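Local coordinates for protein UDP-glucose 6-dehydrogenase (Pyrobaculum islandicum, PDB 3VTF) that probably catalyses the NAD+-dependent oxidation of UDP-glucose to UDP-glucuronate, the step that makes this activated sugar acid, at residues G33-V38 with E175-G180; G39-G44 with G77-S82; V321-E326 with V422-R427; R334-L339 with R360-R365. One frame throughout, in Å; residues are numbered along the deposited sequence.

Interaction 1 (G33-V38 with E175-G180). With UPG (uridine-5'-diphosphate-glucose), chain B.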
loop_
_atom_site.group_PDB
_atom_site.type_symbol
_atom_site.label_atom_id
_atom_site.label_comp_id
_atom_site.label_asym_id
_atom_site.label_seq_id
_atom_site.Cartn_x
_atom_site.Cartn_y
_atom_site.Cartn_z
ATOM N N GLY A 33 -4.730 -26.999 3.369
ATOM C CA GLY A 33 -5.470 -28.208 3.010
ATOM C C GLY A 33 -6.325 -28.691 4.187
ATOM O O GLY A 33 -7.471 -29.014 4.002
ATOM N N VAL A 34 -5.742 -28.774 5.393
ATOM C CA VAL A 34 -6.511 -29.376 6.522
ATOM C C VAL A 34 -7.628 -28.442 6.982
ATOM O O VAL A 34 -8.724 -28.930 7.279
ATOM C CB VAL A 34 -5.586 -29.788 7.704
ATOM C CG1 VAL A 34 -5.129 -28.531 8.445
ATOM C CG2 VAL A 34 -6.353 -30.751 8.608
ATOM N N VAL A 35 -7.432 -27.116 6.858
ATOM C CA VAL A 35 -8.502 -26.195 7.216
ATOM C C VAL A 35 -9.623 -26.254 6.164
ATOM O O VAL A 35 -10.843 -26.159 6.471
ATOM C CB VAL A 35 -7.986 -24.741 7.431
ATOM C CG1 VAL A 35 -9.131 -23.725 7.437
ATOM C CG2 VAL A 35 -7.210 -24.659 8.743
ATOM N N HIS A 36 -9.231 -26.401 4.895
ATOM C CA HIS A 36 -10.339 -26.546 3.897
ATOM C C HIS A 36 -11.073 -27.850 4.045
ATOM O O HIS A 36 -12.294 -27.916 3.867
ATOM C CB HIS A 36 -9.788 -26.409 2.486
ATOM C CG HIS A 36 -9.545 -24.939 2.112
ATOM N ND1 HIS A 36 -8.507 -24.218 2.617
ATOM C CD2 HIS A 36 -10.311 -24.068 1.373
ATOM C CE1 HIS A 36 -8.620 -22.925 2.183
ATOM N NE2 HIS A 36 -9.710 -22.860 1.412
ATOM N N ALA A 37 -10.322 -28.903 4.307
ATOM C CA ALA A 37 -10.988 -30.232 4.432
ATOM C C ALA A 37 -11.987 -30.213 5.572
ATOM O O ALA A 37 -13.136 -30.664 5.431
ATOM C CB ALA A 37 -9.925 -31.309 4.629
ATOM N N VAL A 38 -11.531 -29.747 6.725
ATOM C CA VAL A 38 -12.434 -29.612 7.894
ATOM C C VAL A 38 -13.569 -28.624 7.699
ATOM O O VAL A 38 -14.760 -28.912 8.030
ATOM C CB VAL A 38 -11.582 -29.239 9.159
ATOM C CG1 VAL A 38 -12.500 -28.787 10.317
ATOM C CG2 VAL A 38 -10.712 -30.411 9.569
ATOM N N GLU A 175 -6.249 -19.066 -2.114
ATOM C CA GLU A 175 -6.630 -19.039 -0.680
ATOM C C GLU A 175 -5.944 -17.881 -0.005
ATOM O O GLU A 175 -4.924 -17.396 -0.506
ATOM C CB GLU A 175 -6.285 -20.363 -0.030
ATOM C CG GLU A 175 -4.819 -20.711 -0.220
ATOM C CD GLU A 175 -3.963 -19.999 0.780
ATOM O OE1 GLU A 175 -4.491 -19.620 1.906
ATOM O OE2 GLU A 175 -2.778 -19.810 0.475
ATOM N N PHE A 176 -6.590 -17.339 1.019
ATOM C CA PHE A 176 -6.158 -16.132 1.645
ATOM C C PHE A 176 -6.122 -16.289 3.155
ATOM O O PHE A 176 -6.025 -15.261 3.864
ATOM C CB PHE A 176 -7.130 -15.007 1.269
ATOM C CG PHE A 176 -7.164 -14.707 -0.212
ATOM C CD1 PHE A 176 -6.066 -14.092 -0.850
ATOM C CD2 PHE A 176 -8.263 -15.092 -0.977
ATOM C CE1 PHE A 176 -6.075 -13.821 -2.230
ATOM C CE2 PHE A 176 -8.294 -14.801 -2.355
ATOM C CZ PHE A 176 -7.179 -14.200 -2.975
ATOM N N LEU A 177 -6.108 -17.543 3.621
ATOM C CA LEU A 177 -6.114 -17.887 5.026
ATOM C C LEU A 177 -4.828 -17.341 5.673
ATOM O O LEU A 177 -3.751 -17.561 5.152
ATOM C CB LEU A 177 -6.080 -19.446 5.180
ATOM C CG LEU A 177 -7.328 -20.170 4.552
ATOM C CD1 LEU A 177 -7.364 -21.558 5.154
ATOM C CD2 LEU A 177 -8.671 -19.433 4.811
ATOM N N ARG A 178 -4.920 -16.761 6.865
ATOM C CA ARG A 178 -3.688 -16.520 7.654
ATOM C C ARG A 178 -3.516 -17.563 8.735
ATOM O O ARG A 178 -4.481 -17.965 9.451
ATOM C CB ARG A 178 -3.646 -15.120 8.291
ATOM C CG ARG A 178 -4.203 -14.071 7.385
ATOM C CD ARG A 178 -4.240 -12.730 8.091
ATOM N NE ARG A 178 -5.311 -12.617 9.071
ATOM C CZ ARG A 178 -6.593 -12.430 8.796
ATOM N NH1 ARG A 178 -7.026 -12.331 7.543
ATOM N NH2 ARG A 178 -7.453 -12.342 9.803
ATOM N N GLU A 179 -2.277 -17.985 8.901
ATOM C CA GLU A 179 -1.986 -18.868 10.005
ATOM C C GLU A 179 -2.341 -18.163 11.297
ATOM O O GLU A 179 -2.167 -16.917 11.417
ATOM C CB GLU A 179 -0.520 -19.215 10.030
ATOM C CG GLU A 179 -0.190 -20.575 9.506
ATOM C CD GLU A 179 1.264 -20.961 9.822
ATOM O OE1 GLU A 179 1.596 -21.334 10.988
ATOM O OE2 GLU A 179 2.031 -20.905 8.874
ATOM N N GLY A 180 -2.857 -18.913 12.265
ATOM C CA GLY A 180 -3.293 -18.243 13.483
ATOM C C GLY A 180 -4.712 -17.807 13.497
ATOM O O GLY A 180 -5.338 -17.797 14.545
HETATM N N1 UPG B . 4.339 -8.815 9.812
HETATM C C2 UPG B . 5.093 -7.621 10.016
HETATM N N3 UPG B . 4.446 -6.462 10.147
HETATM C C4 UPG B . 3.067 -6.417 10.011
HETATM C C5 UPG B . 2.268 -7.590 9.777
HETATM C C6 UPG B . 2.984 -8.797 9.638
HETATM O O2 UPG B . 6.362 -7.638 10.105
HETATM O O4 UPG B . 2.495 -5.279 10.091
HETATM C C1C UPG B . 5.149 -10.045 9.651
HETATM C C2C UPG B . 4.673 -11.106 10.624
HETATM O O2C UPG B . 5.356 -11.040 11.874
HETATM C C3C UPG B . 5.018 -12.411 9.875
HETATM C C4C UPG B . 4.849 -12.050 8.398
HETATM O O4C UPG B . 4.777 -10.607 8.372
HETATM O O3C UPG B . 6.434 -12.690 10.034
HETATM C C5C UPG B . 3.553 -12.615 7.769
HETATM O O5C UPG B . 2.492 -12.417 8.712
HETATM P PA UPG B . 0.939 -12.955 8.335
HETATM O O1A UPG B . 0.386 -12.194 7.086
HETATM O O2A UPG B . 0.144 -13.074 9.660
HETATM O O3A UPG B . 1.283 -14.510 8.095
HETATM P PB UPG B . 0.735 -15.604 7.001
HETATM O O1B UPG B . 0.049 -16.701 7.775
HETATM O O2B UPG B . 2.125 -15.893 6.381
HETATM O O3B UPG B . -0.388 -14.983 6.054
HETATM C "C1'" UPG B . -0.052 -14.495 4.719
HETATM C "C2'" UPG B . -1.182 -13.586 4.286
HETATM C "C3'" UPG B . -2.426 -14.465 4.011
HETATM C "C4'" UPG B . -2.029 -15.518 2.948
HETATM C "C5'" UPG B . -0.936 -16.462 3.590
HETATM C "C6'" UPG B . -0.359 -17.566 2.677
HETATM O "O2'" UPG B . -1.362 -12.814 5.537
HETATM O "O3'" UPG B . -3.441 -13.606 3.531
HETATM O "O4'" UPG B . -3.199 -16.328 2.703
HETATM O "O5'" UPG B . 0.182 -15.551 3.788
HETATM O "O6'" UPG B . -0.405 -17.133 1.296
#
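Apolar packing comes first: Leu-177, in the loop after strand 169-172, sets its CD1 methyl against both Val-35 and His-36 on the helix. CD1 of Leu-177 meets CG1 of Val-35 tip to tip at 3.6 Å. Toward His-36, the same CD1 of Leu-177 lies 3.5 Å from CE1 of the His-36 imidazole, which slants past the methyl. Val-35 holds CG1 forward because that methyl is anti to the backbone N (chi1 165°). CE1 of His-36 also rests 4.1 Å from CB of Glu-175, while ND1 of His-36 is bonded back to the carbonyl of Val-32.

The polar bonds belong to the loop and its ligand. Glu-175 folds back on itself, and its OE1 accepts the backbone N of Leu-177 at 3.1 Å, a bent bond (137°). This bond probably steadies the loop backbone that meets the ligand. The glucose hydroxyl O4' donates to Leu-177 O at 2.8 Å. Tyr-31 OH, from the helix, bonds the same carbonyl. O3' of the sugar donates to Phe-176 O at 3.1 Å, and Glu-179 N grips the phosphate oxygen O1B at 2.9 Å. Lys-228 and Tyr-273 are among the residues that complete the site.

In the fold, helix 31-43 follows the first strand of the Rossmann-type NAD-binding domain. Helix 182-187 closes the side of the contact, with Phe-186 touching Val-35, His-36 and Leu-177.

Interaction 2 (G39-G44 with G77-S82)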
loop_
_atom_site.group_PDB
_atom_site.type_symbol
_atom_site.label_atom_id
_atom_site.label_comp_id
_atom_site.label_asym_id
_atom_site.label_seq_id
_atom_site.Cartn_x
_atom_site.Cartn_y
_atom_site.Cartn_z
ATOM N N GLY A 39 -13.243 -27.471 7.136
ATOM C CA GLY A 39 -14.247 -26.437 6.917
ATOM C C GLY A 39 -15.323 -26.858 5.903
ATOM O O GLY A 39 -16.495 -26.518 6.095
ATOM N N PHE A 40 -14.921 -27.495 4.793
ATOM C CA PHE A 40 -15.912 -27.880 3.811
ATOM C C PHE A 40 -16.839 -28.920 4.462
ATOM O O PHE A 40 -18.070 -28.893 4.203
ATOM C CB PHE A 40 -15.261 -28.499 2.538
ATOM C CG PHE A 40 -14.645 -27.465 1.589
ATOM C CD1 PHE A 40 -15.318 -26.319 1.274
ATOM C CD2 PHE A 40 -13.428 -27.742 0.927
ATOM C CE1 PHE A 40 -14.785 -25.405 0.335
ATOM C CE2 PHE A 40 -12.880 -26.788 0.069
ATOM C CZ PHE A 40 -13.568 -25.639 -0.226
ATOM N N ALA A 41 -16.258 -29.858 5.245
ATOM C CA ALA A 41 -17.127 -30.852 5.914
ATOM C C ALA A 41 -18.121 -30.160 6.853
ATOM O O ALA A 41 -19.325 -30.513 6.891
ATOM C CB ALA A 41 -16.286 -31.885 6.685
ATOM N N LEU A 42 -17.668 -29.107 7.549
ATOM C CA LEU A 42 -18.544 -28.417 8.493
ATOM C C LEU A 42 -19.510 -27.558 7.768
ATOM O O LEU A 42 -20.560 -27.271 8.309
ATOM C CB LEU A 42 -17.745 -27.567 9.519
ATOM C CG LEU A 42 -16.864 -28.360 10.531
ATOM C CD1 LEU A 42 -16.060 -27.356 11.417
ATOM C CD2 LEU A 42 -17.716 -29.341 11.313
ATOM N N LEU A 43 -19.194 -27.107 6.542
ATOM C CA LEU A 43 -20.192 -26.390 5.741
ATOM C C LEU A 43 -21.294 -27.304 5.245
ATOM O O LEU A 43 -22.304 -26.817 4.789
ATOM C CB LEU A 43 -19.553 -25.702 4.492
ATOM C CG LEU A 43 -18.701 -24.484 4.784
ATOM C CD1 LEU A 43 -18.158 -23.946 3.425
ATOM C CD2 LEU A 43 -19.518 -23.434 5.534
ATOM N N GLY A 44 -21.083 -28.619 5.248
ATOM C CA GLY A 44 -22.185 -29.492 4.804
ATOM C C GLY A 44 -21.786 -30.381 3.603
ATOM O O GLY A 44 -22.638 -31.080 3.080
ATOM N N GLY A 77 -12.634 -32.479 15.313
ATOM C CA GLY A 77 -13.419 -33.516 16.054
ATOM C C GLY A 77 -14.847 -33.388 15.606
ATOM O O GLY A 77 -15.467 -34.403 15.322
ATOM N N ARG A 78 -15.362 -32.151 15.487
ATOM C CA ARG A 78 -16.729 -31.913 14.938
ATOM C C ARG A 78 -16.896 -32.429 13.496
ATOM O O ARG A 78 -17.871 -33.080 13.159
ATOM C CB ARG A 78 -17.152 -30.431 15.022
ATOM C CG ARG A 78 -17.233 -29.846 16.428
ATOM C CD ARG A 78 -17.309 -28.290 16.418
ATOM N NE ARG A 78 -18.542 -27.838 15.772
ATOM C CZ ARG A 78 -19.702 -27.600 16.407
ATOM N NH1 ARG A 78 -19.798 -27.751 17.719
ATOM N NH2 ARG A 78 -20.796 -27.221 15.724
ATOM N N ALA A 79 -15.938 -32.170 12.617
ATOM C CA ALA A 79 -16.052 -32.658 11.237
ATOM C C ALA A 79 -16.037 -34.184 11.141
ATOM O O ALA A 79 -16.835 -34.793 10.420
ATOM C CB ALA A 79 -14.907 -32.007 10.390
ATOM N N LEU A 80 -15.190 -34.809 11.944
ATOM C CA LEU A 80 -15.120 -36.280 12.048
ATOM C C LEU A 80 -16.444 -36.881 12.618
ATOM O O LEU A 80 -17.020 -37.763 12.011
ATOM C CB LEU A 80 -13.924 -36.709 12.918
ATOM C CG LEU A 80 -12.491 -36.499 12.355
ATOM C CD1 LEU A 80 -11.434 -36.713 13.437
ATOM C CD2 LEU A 80 -12.182 -37.425 11.156
ATOM N N SER A 81 -16.928 -36.356 13.733
ATOM C CA SER A 81 -18.295 -36.741 14.268
ATOM C C SER A 81 -19.429 -36.647 13.274
ATOM O O SER A 81 -20.300 -37.506 13.275
ATOM C CB SER A 81 -18.712 -35.941 15.504
ATOM O OG SER A 81 -17.957 -36.386 16.608
ATOM N N SER A 82 -19.413 -35.635 12.406
ATOM C CA SER A 82 -20.484 -35.529 11.424
ATOM C C SER A 82 -20.536 -36.750 10.505
ATOM O O SER A 82 -21.485 -36.910 9.808
ATOM C CB SER A 82 -20.320 -34.259 10.619
ATOM O OG SER A 82 -19.269 -34.431 9.680
#
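Leu-42 lays its CD2 methyl over the Arg-78/Ala-79 peptide of helix 72-81, 3.6 Å from Ala-79 N, and also beside CB of Arg-78. Next to it, on the buried side, the methyls of Ala-41 and Ala-79 meet, CB to CB, at 4.0 Å. Two alanines meeting this way are consistent with the close approach of the short axes 39-43 and 77-81, which pass 8.9 Å apart and cross at 53°.

Around this first shell, Leu-85 of strand 85-87 touches both alanines, and Val-47 of strand 46-50 backs Ala-41. Gly-44, at positive phi, closes helix 31-43 with a Schellman motif. Ser-82 OG donates to Ala-79 O at 2.6 Å while also bonding Arg-84 N.

Both helices belong to the NAD-binding domain, away from the substrate and cofactor sites. The two segments meet by methyl groups set on methyls and on peptide backbone; a polar tie comes from just beyond them, where Arg-84 NH2 bonds the carbonyl of Ala-41.

Interaction 3 (V321-E326 with V422-R427)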
loop_
_atom_site.group_PDB
_atom_site.type_symbol
_atom_site.label_atom_id
_atom_site.label_comp_id
_atom_site.label_asym_id
_atom_site.label_seq_id
_atom_site.Cartn_x
_atom_site.Cartn_y
_atom_site.Cartn_z
ATOM N N VAL A 321 21.032 -6.749 14.393
ATOM C CA VAL A 321 22.250 -7.300 14.947
ATOM C C VAL A 321 23.368 -6.198 14.956
ATOM O O VAL A 321 24.076 -6.052 15.946
ATOM C CB VAL A 321 22.667 -8.566 14.142
ATOM C CG1 VAL A 321 24.167 -9.045 14.445
ATOM C CG2 VAL A 321 21.621 -9.654 14.375
ATOM N N GLN A 322 23.445 -5.358 13.910
ATOM C CA GLN A 322 24.388 -4.264 13.908
ATOM C C GLN A 322 24.157 -3.270 15.061
ATOM O O GLN A 322 25.148 -2.775 15.702
ATOM C CB GLN A 322 24.379 -3.503 12.579
ATOM C CG GLN A 322 24.858 -4.324 11.381
ATOM C CD GLN A 322 24.643 -3.581 10.063
ATOM O OE1 GLN A 322 24.397 -2.359 10.057
ATOM N NE2 GLN A 322 24.731 -4.314 8.941
ATOM N N LEU A 323 22.884 -2.976 15.352
ATOM C CA LEU A 323 22.576 -2.097 16.489
ATOM C C LEU A 323 23.065 -2.725 17.795
ATOM O O LEU A 323 23.651 -2.014 18.632
ATOM C CB LEU A 323 21.050 -1.849 16.598
ATOM C CG LEU A 323 20.419 -1.024 15.471
ATOM C CD1 LEU A 323 18.913 -1.084 15.531
ATOM C CD2 LEU A 323 20.968 0.432 15.545
ATOM N N LEU A 324 22.794 -4.027 17.994
ATOM C CA LEU A 324 23.167 -4.663 19.262
ATOM C C LEU A 324 24.735 -4.599 19.426
ATOM O O LEU A 324 25.286 -4.253 20.506
ATOM C CB LEU A 324 22.649 -6.127 19.320
ATOM C CG LEU A 324 22.901 -6.689 20.758
ATOM C CD1 LEU A 324 22.202 -5.878 21.868
ATOM C CD2 LEU A 324 22.561 -8.150 20.799
ATOM N N GLU A 325 25.419 -4.985 18.354
ATOM C CA GLU A 325 26.869 -4.991 18.244
ATOM C C GLU A 325 27.503 -3.615 18.529
ATOM O O GLU A 325 28.434 -3.501 19.323
ATOM C CB GLU A 325 27.248 -5.442 16.843
ATOM C CG GLU A 325 28.738 -5.512 16.554
ATOM C CD GLU A 325 28.949 -6.046 15.149
ATOM O OE1 GLU A 325 29.261 -7.239 14.959
ATOM O OE2 GLU A 325 28.681 -5.278 14.212
ATOM N N GLU A 326 26.946 -2.565 17.969
ATOM C CA GLU A 326 27.353 -1.198 18.280
ATOM C C GLU A 326 27.126 -0.808 19.754
ATOM O O GLU A 326 27.979 -0.130 20.381
ATOM C CB GLU A 326 26.585 -0.203 17.417
ATOM C CG GLU A 326 26.915 1.248 17.733
ATOM C CD GLU A 326 26.851 2.101 16.482
ATOM O OE1 GLU A 326 26.856 1.519 15.366
ATOM O OE2 GLU A 326 26.779 3.347 16.592
ATOM N N VAL A 422 20.143 -4.105 27.699
ATOM C CA VAL A 422 20.317 -3.490 26.381
ATOM C C VAL A 422 19.353 -4.241 25.443
ATOM O O VAL A 422 19.470 -5.446 25.310
ATOM C CB VAL A 422 21.755 -3.663 25.882
ATOM C CG1 VAL A 422 21.855 -3.060 24.455
ATOM C CG2 VAL A 422 22.706 -2.961 26.898
ATOM N N VAL A 423 18.362 -3.537 24.877
ATOM C CA VAL A 423 17.326 -4.196 24.143
ATOM C C VAL A 423 17.317 -3.555 22.758
ATOM O O VAL A 423 17.206 -2.316 22.627
ATOM C CB VAL A 423 15.959 -3.955 24.780
ATOM C CG1 VAL A 423 14.797 -4.519 23.946
ATOM C CG2 VAL A 423 15.922 -4.511 26.199
ATOM N N VAL A 424 17.329 -4.420 21.746
ATOM C CA VAL A 424 17.069 -4.007 20.333
ATOM C C VAL A 424 15.682 -4.592 20.082
ATOM O O VAL A 424 15.510 -5.832 20.096
ATOM C CB VAL A 424 18.137 -4.587 19.393
ATOM C CG1 VAL A 424 17.717 -4.430 17.942
ATOM C CG2 VAL A 424 19.506 -3.883 19.625
ATOM N N ASP A 425 14.699 -3.717 19.955
ATOM C CA ASP A 425 13.307 -4.143 19.852
ATOM C C ASP A 425 12.911 -4.305 18.379
ATOM O O ASP A 425 12.862 -3.293 17.578
ATOM C CB ASP A 425 12.432 -3.053 20.458
ATOM C CG ASP A 425 10.982 -3.424 20.515
ATOM O OD1 ASP A 425 10.609 -4.510 20.030
ATOM O OD2 ASP A 425 10.177 -2.620 21.042
ATOM N N GLY A 426 12.630 -5.548 17.986
ATOM C CA GLY A 426 12.308 -5.760 16.542
ATOM C C GLY A 426 10.878 -5.782 16.227
ATOM O O GLY A 426 10.531 -5.983 15.060
ATOM N N ARG A 427 10.039 -5.713 17.261
ATOM C CA ARG A 427 8.589 -5.830 17.129
ATOM C C ARG A 427 7.689 -4.794 17.836
ATOM O O ARG A 427 6.492 -4.966 17.820
ATOM C CB ARG A 427 8.128 -7.235 17.512
ATOM C CG ARG A 427 8.747 -8.326 16.680
ATOM C CD ARG A 427 8.220 -8.313 15.257
ATOM N NE ARG A 427 8.805 -9.386 14.474
ATOM C CZ ARG A 427 8.836 -9.419 13.153
ATOM N NH1 ARG A 427 8.330 -8.439 12.448
ATOM N NH2 ARG A 427 9.391 -10.439 12.539
#
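Leu-324 lies across Val-424, with CB of Leu-324 at 3.9 Å from CG2 of Val-424, and carries on to Val-422. The pairing is helix on sheet in the Rossmann-like UDP-binding domain: helix 304-328 packs on strand 422-425 of a parallel six-stranded sheet. The helix segment 321-326 runs nearly antiparallel to strand 422-425, at 164°, with the two short axes 8.5 Å apart.

Val-422 and Val-424 alternate with Val-423, so both point at the helix while Val-423 faces the other side of the sheet. Leu-324 bridges the two valines. With its CG anti to the backbone N (chi1 -172°), the branch runs along the strand, and CD1 of Leu-324 sits 3.8 Å from CG1 of Val-422 and 4.0 Å from CG2 of Val-424. Leu-323 adds a lighter touch, through its CB, to the same Val-424 methyl. Ala-320, a turn earlier on the helix, also packs on Val-424.

Beyond the strand the chain turns toward the substrate, where Arg-427 contacts the bound UDP-glucose and is steadied by the carbonyls of Ala-407 and Gly-279. The turn is an Asx turn: OD1 of Asp-425 accepts the backbone N of Arg-427 at 3.1 Å, the nitrogen lying above the carboxylate plane.

Interaction 4 (R334-L339 with R360-R365)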
loop_
_atom_site.group_PDB
_atom_site.type_symbol
_atom_site.label_atom_id
_atom_site.label_comp_id
_atom_site.label_asym_id
_atom_site.label_seq_id
_atom_site.Cartn_x
_atom_site.Cartn_y
_atom_site.Cartn_z
ATOM N N ARG A 334 29.934 -12.605 23.919
ATOM C CA ARG A 334 28.955 -11.890 24.735
ATOM C C ARG A 334 27.694 -12.722 24.873
ATOM O O ARG A 334 27.376 -13.497 24.015
ATOM C CB ARG A 334 28.706 -10.499 24.131
ATOM C CG ARG A 334 28.695 -9.388 25.134
ATOM C CD ARG A 334 30.041 -9.175 25.807
ATOM N NE ARG A 334 30.896 -8.495 24.843
ATOM C CZ ARG A 334 30.989 -7.174 24.739
ATOM N NH1 ARG A 334 30.263 -6.424 25.558
ATOM N NH2 ARG A 334 31.783 -6.623 23.806
ATOM N N HIS A 335 26.982 -12.573 25.973
ATOM C CA HIS A 335 25.828 -13.353 26.259
ATOM C C HIS A 335 24.652 -12.548 25.745
ATOM O O HIS A 335 24.337 -11.504 26.304
ATOM C CB HIS A 335 25.697 -13.513 27.795
ATOM C CG HIS A 335 26.570 -14.605 28.399
ATOM N ND1 HIS A 335 27.910 -14.495 28.524
ATOM C CD2 HIS A 335 26.231 -15.834 28.944
ATOM C CE1 HIS A 335 28.402 -15.610 29.099
ATOM N NE2 HIS A 335 27.374 -16.430 29.343
ATOM N N VAL A 336 23.939 -13.075 24.751
ATOM C CA VAL A 336 22.838 -12.322 24.046
ATOM C C VAL A 336 21.622 -13.217 23.860
ATOM O O VAL A 336 21.770 -14.382 23.537
ATOM C CB VAL A 336 23.325 -11.849 22.650
ATOM C CG1 VAL A 336 22.169 -11.203 21.912
ATOM C CG2 VAL A 336 24.593 -10.941 22.780
ATOM N N GLY A 337 20.428 -12.695 24.131
ATOM C CA GLY A 337 19.211 -13.466 23.981
ATOM C C GLY A 337 18.374 -13.078 22.764
ATOM O O GLY A 337 18.384 -11.911 22.293
ATOM N N VAL A 338 17.556 -14.023 22.308
ATOM C CA VAL A 338 16.555 -13.699 21.342
ATOM C C VAL A 338 15.263 -14.111 21.957
ATOM O O VAL A 338 15.062 -15.301 22.203
ATOM C CB VAL A 338 16.771 -14.467 20.005
ATOM C CG1 VAL A 338 15.619 -14.213 19.030
ATOM C CG2 VAL A 338 18.149 -14.188 19.458
ATOM N N LEU A 339 14.348 -13.146 22.106
ATOM C CA LEU A 339 12.987 -13.362 22.536
ATOM C C LEU A 339 12.079 -13.548 21.341
ATOM O O LEU A 339 11.732 -12.554 20.682
ATOM C CB LEU A 339 12.439 -12.220 23.422
ATOM C CG LEU A 339 13.051 -12.179 24.843
ATOM C CD1 LEU A 339 12.626 -10.911 25.625
ATOM C CD2 LEU A 339 12.692 -13.475 25.585
ATOM N N ARG A 360 21.116 -16.934 14.124
ATOM C CA ARG A 360 22.241 -17.297 13.228
ATOM C C ARG A 360 23.212 -16.175 13.024
ATOM O O ARG A 360 24.455 -16.342 13.158
ATOM C CB ARG A 360 21.742 -17.736 11.863
ATOM C CG ARG A 360 21.000 -19.054 11.848
ATOM C CD ARG A 360 20.868 -19.470 10.363
ATOM N NE ARG A 360 19.933 -20.591 10.184
ATOM C CZ ARG A 360 18.683 -20.466 9.717
ATOM N NH1 ARG A 360 18.179 -19.278 9.357
ATOM N NH2 ARG A 360 17.910 -21.523 9.630
ATOM N N LEU A 361 22.694 -14.985 12.752
ATOM C CA LEU A 361 23.632 -13.855 12.647
ATOM C C LEU A 361 24.440 -13.642 13.932
ATOM O O LEU A 361 25.613 -13.242 13.905
ATOM C CB LEU A 361 22.926 -12.503 12.262
ATOM C CG LEU A 361 22.242 -12.557 10.858
ATOM C CD1 LEU A 361 21.159 -11.442 10.673
ATOM C CD2 LEU A 361 23.292 -12.464 9.777
ATOM N N LEU A 362 23.777 -13.767 15.069
ATOM C CA LEU A 362 24.496 -13.592 16.333
ATOM C C LEU A 362 25.605 -14.672 16.449
ATOM O O LEU A 362 26.726 -14.369 16.873
ATOM C CB LEU A 362 23.509 -13.669 17.493
ATOM C CG LEU A 362 22.529 -12.437 17.603
ATOM C CD1 LEU A 362 21.615 -12.809 18.743
ATOM C CD2 LEU A 362 23.283 -11.125 17.867
ATOM N N LEU A 363 25.251 -15.918 16.151
ATOM C CA LEU A 363 26.189 -17.053 16.195
ATOM C C LEU A 363 27.384 -16.832 15.329
ATOM O O LEU A 363 28.496 -16.909 15.812
ATOM C CB LEU A 363 25.527 -18.350 15.817
ATOM C CG LEU A 363 24.586 -18.927 16.847
ATOM C CD1 LEU A 363 23.831 -20.097 16.220
ATOM C CD2 LEU A 363 25.274 -19.297 18.165
ATOM N N GLU A 364 27.153 -16.496 14.083
ATOM C CA GLU A 364 28.189 -16.121 13.142
ATOM C C GLU A 364 29.077 -14.963 13.656
ATOM O O GLU A 364 30.207 -14.764 13.213
ATOM C CB GLU A 364 27.449 -15.838 11.825
ATOM C CG GLU A 364 28.226 -15.412 10.598
ATOM C CD GLU A 364 27.291 -15.220 9.385
ATOM O OE1 GLU A 364 26.522 -14.229 9.352
ATOM O OE2 GLU A 364 27.313 -16.055 8.443
ATOM N N ARG A 365 28.605 -14.189 14.625
ATOM C CA ARG A 365 29.484 -13.171 15.206
ATOM C C ARG A 365 30.113 -13.565 16.561
ATOM O O ARG A 365 30.608 -12.701 17.290
ATOM C CB ARG A 365 28.814 -11.775 15.258
ATOM C CG ARG A 365 28.817 -11.051 13.908
ATOM C CD ARG A 365 27.611 -10.130 13.819
ATOM N NE ARG A 365 27.032 -10.097 12.466
ATOM C CZ ARG A 365 26.837 -8.993 11.737
ATOM N NH1 ARG A 365 27.151 -7.751 12.202
ATOM N NH2 ARG A 365 26.302 -9.136 10.525
#
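This is a buried, wholly apolar helix-on-strand contact within a beta-alpha-beta unit, in which strand 335-339 leads through helix 354-364 to strand 368-372. One leucine on the helix serves two valines on the strand. Leu-362 points toward the strand, and its CD1 methyl does most of the touching: CD1 of Leu-362 lies 3.6 Å from CG1 of Val-336 and 3.8 Å from CG2 of Val-338. The second branch, CD2 of Leu-362, reaches only CG1 of Val-336, at 4.2 Å.

The two valines present different methyls although their torsions match. Both have CG1 anti to the backbone N (chi1 175°), yet Val-336 offers CG1 and Val-338 offers CG2 to the one leucine methyl. The Leu-362 side chain crosses that of Val-336 at about a right angle and that of Val-338 more obliquely.

The strand is held on both sides by parallel partners, Val-336 bonding through its backbone to Arg-368 and Tyr-370, and Gly-337 to Gly-403. On this face of the sheet, Leu-362 also touches Val-369 of strand 368-372 and Leu-331 of the loop before strand 335-339, while Leu-324 of helix 304-328 packs on Val-336 beside it.

How the interactions relate
The four contacts fall into two pairs, one in the NAD-binding domain and one at the C-terminal sheet. Interactions 1 and 2 share helix 31-43 and touch where Val-38 O meets Ala-79 CB. Interactions 3 and 4 pack adjacent helices on the same face of the parallel sheet, meeting through Leu-324 and Val-336. Interactions 1, 3 and 4 are buried, whereas interaction 2 is partly open, with Arg-78 exposed. None has a hydrogen bond between its own two segments; 3 and 4 are purely aliphatic, while 1 brings in an imidazole. The loop of interaction 1 binds the sugar and a phosphate directly, and interaction 3 leads to the pocket through Arg-427. Interaction 2 joins two helices, interaction 4 a helix to its own beta-alpha-beta strand.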